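Local coordinates for protein PKS (Streptomyces albus, PDB 4OQJ) that probably catalyses carbon-carbon bond formation as a ketosynthase of an acyltransferase-less modular polyketide synthase, the one assembling the antibiotic oxazolomycin, at residues A[199-204]-A[283-288]; A[303-308]-A[341-346]. All coordinates share one frame; numbering follows the deposited sequence.

Overall arrangement
From the N terminus, contact 1 comes first: segment 199-204, on helix 195-209, is met by segment 283-288, on strand 280-289, after 78 intervening residues. After a connecting segment, 290-301, the next helix is 302-316, whose segment 303-308 opens contact 2, and that loop closes 32 residues later at segment 341-346 on helix 336-348. The two loops run in series, neither nested nor crossed. Their centres lie about 17 Å apart and they touch: Asn288 ND2 is 3.0 Å from Gly304 O, a probable hydrogen bond. Together they link a helix packed near the second subunit, the central mixed sheet and an outer helix pair, all within the ketosynthase fold.

Contact 1: A[199-204]-A[283-288]; sequences AVHLAC and KGTAVN
His201 and Thr285 face each other with CA atoms 5.8 Å apart, where the axis of helix segment 199-204 passes 8.2 Å from that of strand segment 283-288 at a signed crossing angle of -120°. Two strand residues whose CB atoms point toward the helix, Thr285 and Val287, receive the His201 ring, while Ala286 between them turns its methyl away. CG anti to the backbone N (chi1 171°) directs the ring from the helix toward both. His201 ND1 lies 2.7 Å from Thr285 OG1 in a hydrogen bond of 150° in which either atom could be the donor; the hydroxyl sits near the ring plane, at its edge. Thr285 CG2 comes 4.4 Å from Cys204 SG. Val287 adds an apolar contact: its CG2 stands over one face, 3.8 Å from the centroid of the His201 ring, a CH-pi contact displaced toward the CG-CD2 side. Helix 195-209 lies between two parts of the sheet, with Val200 and Ala203 touching strand 214-221 and His201 turned to strand 280-289, matching the buried central helix layer of the thiolase fold. His201 NE2 is hydrogen-bonded to Asp211 OD2 of the second subunit, carrying the contact to the dimer interface. The bonds at ND1 and NE2, with the Val287 methyl over one face, probably hold the ring's orientation. The carboxylate would tend to favour a proton on NE2, although the geometry leaves the direction of the Thr285 bond open.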
loop_
_atom_site.group_PDB
_atom_site.type_symbol
_atom_site.label_atom_id
_atom_site.label_comp_id
_atom_site.label_asym_id
_atom_site.label_seq_id
_atom_site.Cartn_x
_atom_site.Cartn_y
_atom_site.Cartn_z
ATOM N N ALA A 199 6.992 -1.364 -1.339
ATOM C CA ALA A 199 6.665 -1.895 -0.024
ATOM C C ALA A 199 7.626 -1.309 1.006
ATOM O O ALA A 199 7.215 -0.911 2.104
ATOM C CB ALA A 199 6.728 -3.413 -0.020
ATOM N N VAL A 200 8.910 -1.240 0.642
ATOM C CA VAL A 200 9.907 -0.633 1.517
ATOM C C VAL A 200 9.538 0.828 1.783
ATOM O O VAL A 200 9.596 1.301 2.918
ATOM C CB VAL A 200 11.329 -0.734 0.909
ATOM C CG1 VAL A 200 12.318 0.162 1.648
ATOM C CG2 VAL A 200 11.828 -2.179 0.960
ATOM N N HIS A 201 9.158 1.550 0.732
ATOM C CA HIS A 201 8.781 2.951 0.889
ATOM C C HIS A 201 7.615 3.107 1.862
ATOM O O HIS A 201 7.653 3.954 2.771
ATOM C CB HIS A 201 8.427 3.538 -0.460
ATOM C CG HIS A 201 7.829 4.902 -0.392
ATOM N ND1 HIS A 201 8.591 6.040 -0.269
ATOM C CD2 HIS A 201 6.541 5.307 -0.476
ATOM C CE1 HIS A 201 7.795 7.098 -0.282
ATOM N NE2 HIS A 201 6.549 6.683 -0.406
ATOM N N LEU A 202 6.579 2.286 1.706
ATOM C CA LEU A 202 5.407 2.438 2.570
ATOM C C LEU A 202 5.716 2.006 4.008
ATOM O O LEU A 202 5.206 2.610 4.954
ATOM C CB LEU A 202 4.216 1.655 2.020
ATOM C CG LEU A 202 3.695 2.169 0.671
ATOM C CD1 LEU A 202 2.640 1.221 0.131
ATOM C CD2 LEU A 202 3.148 3.594 0.788
ATOM N N ALA A 203 6.556 0.990 4.167
ATOM C CA ALA A 203 7.004 0.581 5.502
ATOM C C ALA A 203 7.721 1.735 6.213
ATOM O O ALA A 203 7.453 2.023 7.386
ATOM C CB ALA A 203 7.904 -0.615 5.408
ATOM N N CYS A 204 8.624 2.409 5.504
ATOM C CA CYS A 204 9.307 3.561 6.081
ATOM C C CYS A 204 8.322 4.686 6.416
ATOM O O CYS A 204 8.417 5.293 7.479
ATOM C CB CYS A 204 10.387 4.068 5.131
ATOM S SG CYS A 204 11.782 2.923 4.909
ATOM N N LYS A 283 18.334 6.009 4.095
ATOM C CA LYS A 283 18.389 7.449 4.308
ATOM C C LYS A 283 17.154 8.117 3.748
ATOM O O LYS A 283 16.731 9.176 4.222
ATOM C CB LYS A 283 19.636 8.037 3.642
ATOM C CG LYS A 283 20.949 7.371 4.040
ATOM C CD LYS A 283 21.410 7.804 5.416
ATOM C CE LYS A 283 21.890 9.256 5.439
ATOM N NZ LYS A 283 22.207 9.687 6.830
ATOM N N GLY A 284 16.577 7.498 2.721
ATOM C CA GLY A 284 15.416 8.068 2.070
ATOM C C GLY A 284 14.898 7.185 0.950
ATOM O O GLY A 284 15.606 6.301 0.446
ATOM N N THR A 285 13.646 7.418 0.578
ATOM C CA THR A 285 12.984 6.654 -0.474
ATOM C C THR A 285 12.045 7.573 -1.226
ATOM O O THR A 285 11.584 8.566 -0.673
ATOM C CB THR A 285 12.165 5.473 0.083
ATOM O OG1 THR A 285 11.041 5.979 0.823
ATOM C CG2 THR A 285 13.004 4.576 0.996
ATOM N N ALA A 286 11.752 7.234 -2.476
ATOM C CA ALA A 286 10.790 7.993 -3.257
ATOM C C ALA A 286 10.067 7.059 -4.205
ATOM O O ALA A 286 10.630 6.062 -4.661
ATOM C CB ALA A 286 11.477 9.121 -4.016
ATOM N N VAL A 287 8.800 7.376 -4.456
ATOM C CA VAL A 287 7.973 6.648 -5.394
ATOM C C VAL A 287 7.195 7.656 -6.222
ATOM O O VAL A 287 6.679 8.631 -5.675
ATOM C CB VAL A 287 6.988 5.690 -4.679
ATOM C CG1 VAL A 287 6.047 5.009 -5.694
ATOM C CG2 VAL A 287 7.738 4.675 -3.859
ATOM N N ASN A 288 7.118 7.433 -7.533
ATOM C CA ASN A 288 6.282 8.242 -8.385
ATOM C C ASN A 288 5.681 7.364 -9.486
ATOM O O ASN A 288 5.858 6.138 -9.481
ATOM C CB ASN A 288 7.078 9.433 -8.956
ATOM C CG ASN A 288 8.098 9.026 -10.010
ATOM O OD1 ASN A 288 8.108 7.898 -10.471
ATOM N ND2 ASN A 288 8.956 9.970 -10.411
#

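Contact 2: A[303-308]-A[341-346]; sequences QGQAAV and VAALNQ
Gln303 and Gln346 pair their terminal amides through two reciprocal hydrogen bonds. Gln346 NE2 donates to Gln303 OE1 at 3.0 Å, nearly straight at 175°, and Gln303 NE2 returns a more bent bond to Gln346 OE1 at 3.1 Å. The second donor approaches in the carbonyl plane, on a lone pair of Gln346 OE1; the first is tilted somewhat from the carbonyl plane of Gln303. The amide planes lie 22° apart, so the ring of bonds is slightly twisted. The two side chains reach it differently, crossing at about a right angle: that of Gln346 is extended beyond CG, whereas that of Gln303, whose CB points away from the other helix, bends at chi2 to bring CD back across the gap. Both glutamines are exposed, and the amide pair lies on the solvent side of the contact.

Inward from the pair, the Ala306 methyl forms a floor beneath the Gln346 amide, with CB 3.5 Å from Gln346 NE2. Ala306 CB also lies 3.5 Å from Ala343 O. Ala306 and Ala343 mark the near point of the helices, their CA atoms 4.4 Å apart, and Ala343 CB also packs 3.6 Å from Gln305 CB. Small residues at this point accompany an axis separation of 7.9 Å between segments 303-308 and 341-346, which run in the same general direction at a signed crossing angle of -40°.

Both helices belong to the outer helical layer of the C-terminal half of the thiolase fold. Val308 and Ala307 of helix 302-316 rest on strand 280-289 of the central sheet; Leu344 and Asn345 of helix 336-348 pack on Phe413 in strand 413-415, the sheet's outermost strand on that side within this chain.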
loop_
_atom_site.group_PDB
_atom_site.type_symbol
_atom_site.label_atom_id
_atom_site.label_comp_id
_atom_site.label_asym_id
_atom_site.label_seq_id
_atom_site.Cartn_x
_atom_site.Cartn_y
_atom_site.Cartn_z
ATOM N N GLN A 303 12.081 10.685 -17.918
ATOM C CA GLN A 303 11.729 11.730 -16.962
ATOM C C GLN A 303 11.211 11.181 -15.651
ATOM O O GLN A 303 11.574 11.696 -14.594
ATOM C CB GLN A 303 10.720 12.686 -17.587
ATOM C CG GLN A 303 11.343 13.510 -18.706
ATOM C CD GLN A 303 12.670 14.168 -18.285
ATOM O OE1 GLN A 303 12.785 14.723 -17.189
ATOM N NE2 GLN A 303 13.678 14.083 -19.153
ATOM N N GLY A 304 10.393 10.130 -15.707
ATOM C CA GLY A 304 9.876 9.513 -14.502
ATOM C C GLY A 304 10.996 8.943 -13.652
ATOM O O GLY A 304 11.030 9.117 -12.430
ATOM N N GLN A 305 11.917 8.243 -14.297
ATOM C CA GLN A 305 13.074 7.680 -13.602
ATOM C C GLN A 305 13.967 8.787 -13.023
ATOM O O GLN A 305 14.346 8.748 -11.849
ATOM C CB GLN A 305 13.900 6.804 -14.542
ATOM C CG GLN A 305 13.232 5.524 -15.025
ATOM C CD GLN A 305 14.165 4.719 -15.938
ATOM O OE1 GLN A 305 15.384 4.810 -15.826
ATOM N NE2 GLN A 305 13.594 3.956 -16.852
ATOM N N ALA A 306 14.297 9.780 -13.837
ATOM C CA ALA A 306 15.177 10.851 -13.372
ATOM C C ALA A 306 14.571 11.531 -12.139
ATOM O O ALA A 306 15.267 11.823 -11.165
ATOM C CB ALA A 306 15.419 11.864 -14.490
ATOM N N ALA A 307 13.267 11.774 -12.176
ATOM C CA ALA A 307 12.598 12.459 -11.069
ATOM C C ALA A 307 12.633 11.644 -9.783
ATOM O O ALA A 307 12.873 12.185 -8.706
ATOM C CB ALA A 307 11.161 12.776 -11.426
ATOM N N VAL A 308 12.395 10.343 -9.861
ATOM C CA VAL A 308 12.302 9.602 -8.608
ATOM C C VAL A 308 13.702 9.480 -7.973
ATOM O O VAL A 308 13.836 9.500 -6.747
ATOM C CB VAL A 308 11.653 8.219 -8.807
ATOM C CG1 VAL A 308 12.659 7.197 -9.340
ATOM C CG2 VAL A 308 11.061 7.747 -7.508
ATOM N N VAL A 341 20.465 4.992 -17.865
ATOM C CA VAL A 341 21.684 5.753 -17.614
ATOM C C VAL A 341 21.469 7.232 -17.919
ATOM O O VAL A 341 22.004 8.095 -17.228
ATOM C CB VAL A 341 22.842 5.197 -18.431
ATOM C CG1 VAL A 341 24.099 6.040 -18.246
ATOM C CG2 VAL A 341 23.111 3.735 -18.015
ATOM N N ALA A 342 20.693 7.526 -18.959
ATOM C CA ALA A 342 20.352 8.913 -19.272
ATOM C C ALA A 342 19.594 9.547 -18.108
ATOM O O ALA A 342 19.807 10.709 -17.774
ATOM C CB ALA A 342 19.525 8.993 -20.547
ATOM N N ALA A 343 18.718 8.775 -17.480
ATOM C CA ALA A 343 17.924 9.271 -16.366
ATOM C C ALA A 343 18.794 9.510 -15.132
ATOM O O ALA A 343 18.650 10.520 -14.456
ATOM C CB ALA A 343 16.799 8.291 -16.041
ATOM N N LEU A 344 19.687 8.565 -14.840
ATOM C CA LEU A 344 20.640 8.711 -13.746
ATOM C C LEU A 344 21.587 9.897 -13.962
ATOM O O LEU A 344 21.858 10.660 -13.029
ATOM C CB LEU A 344 21.458 7.437 -13.588
ATOM C CG LEU A 344 20.735 6.245 -12.957
ATOM C CD1 LEU A 344 21.568 4.998 -13.186
ATOM C CD2 LEU A 344 20.495 6.493 -11.450
ATOM N N ASN A 345 22.088 10.040 -15.182
ATOM C CA ASN A 345 22.922 11.199 -15.532
ATOM C C ASN A 345 22.167 12.496 -15.228
ATOM O O ASN A 345 22.698 13.405 -14.597
ATOM C CB ASN A 345 23.327 11.181 -17.013
ATOM C CG ASN A 345 24.481 10.227 -17.316
ATOM O OD1 ASN A 345 25.161 9.735 -16.418
ATOM N ND2 ASN A 345 24.699 9.964 -18.602
ATOM N N GLN A 346 20.919 12.566 -15.674
ATOM C CA GLN A 346 20.125 13.782 -15.503
ATOM C C GLN A 346 19.934 14.063 -14.013
ATOM O O GLN A 346 20.134 15.192 -13.561
ATOM C CB GLN A 346 18.766 13.668 -16.211
ATOM C CG GLN A 346 17.855 14.862 -15.962
ATOM C CD GLN A 346 16.503 14.748 -16.658
ATOM O OE1 GLN A 346 16.425 14.409 -17.836
ATOM N NE2 GLN A 346 15.433 15.028 -15.921
#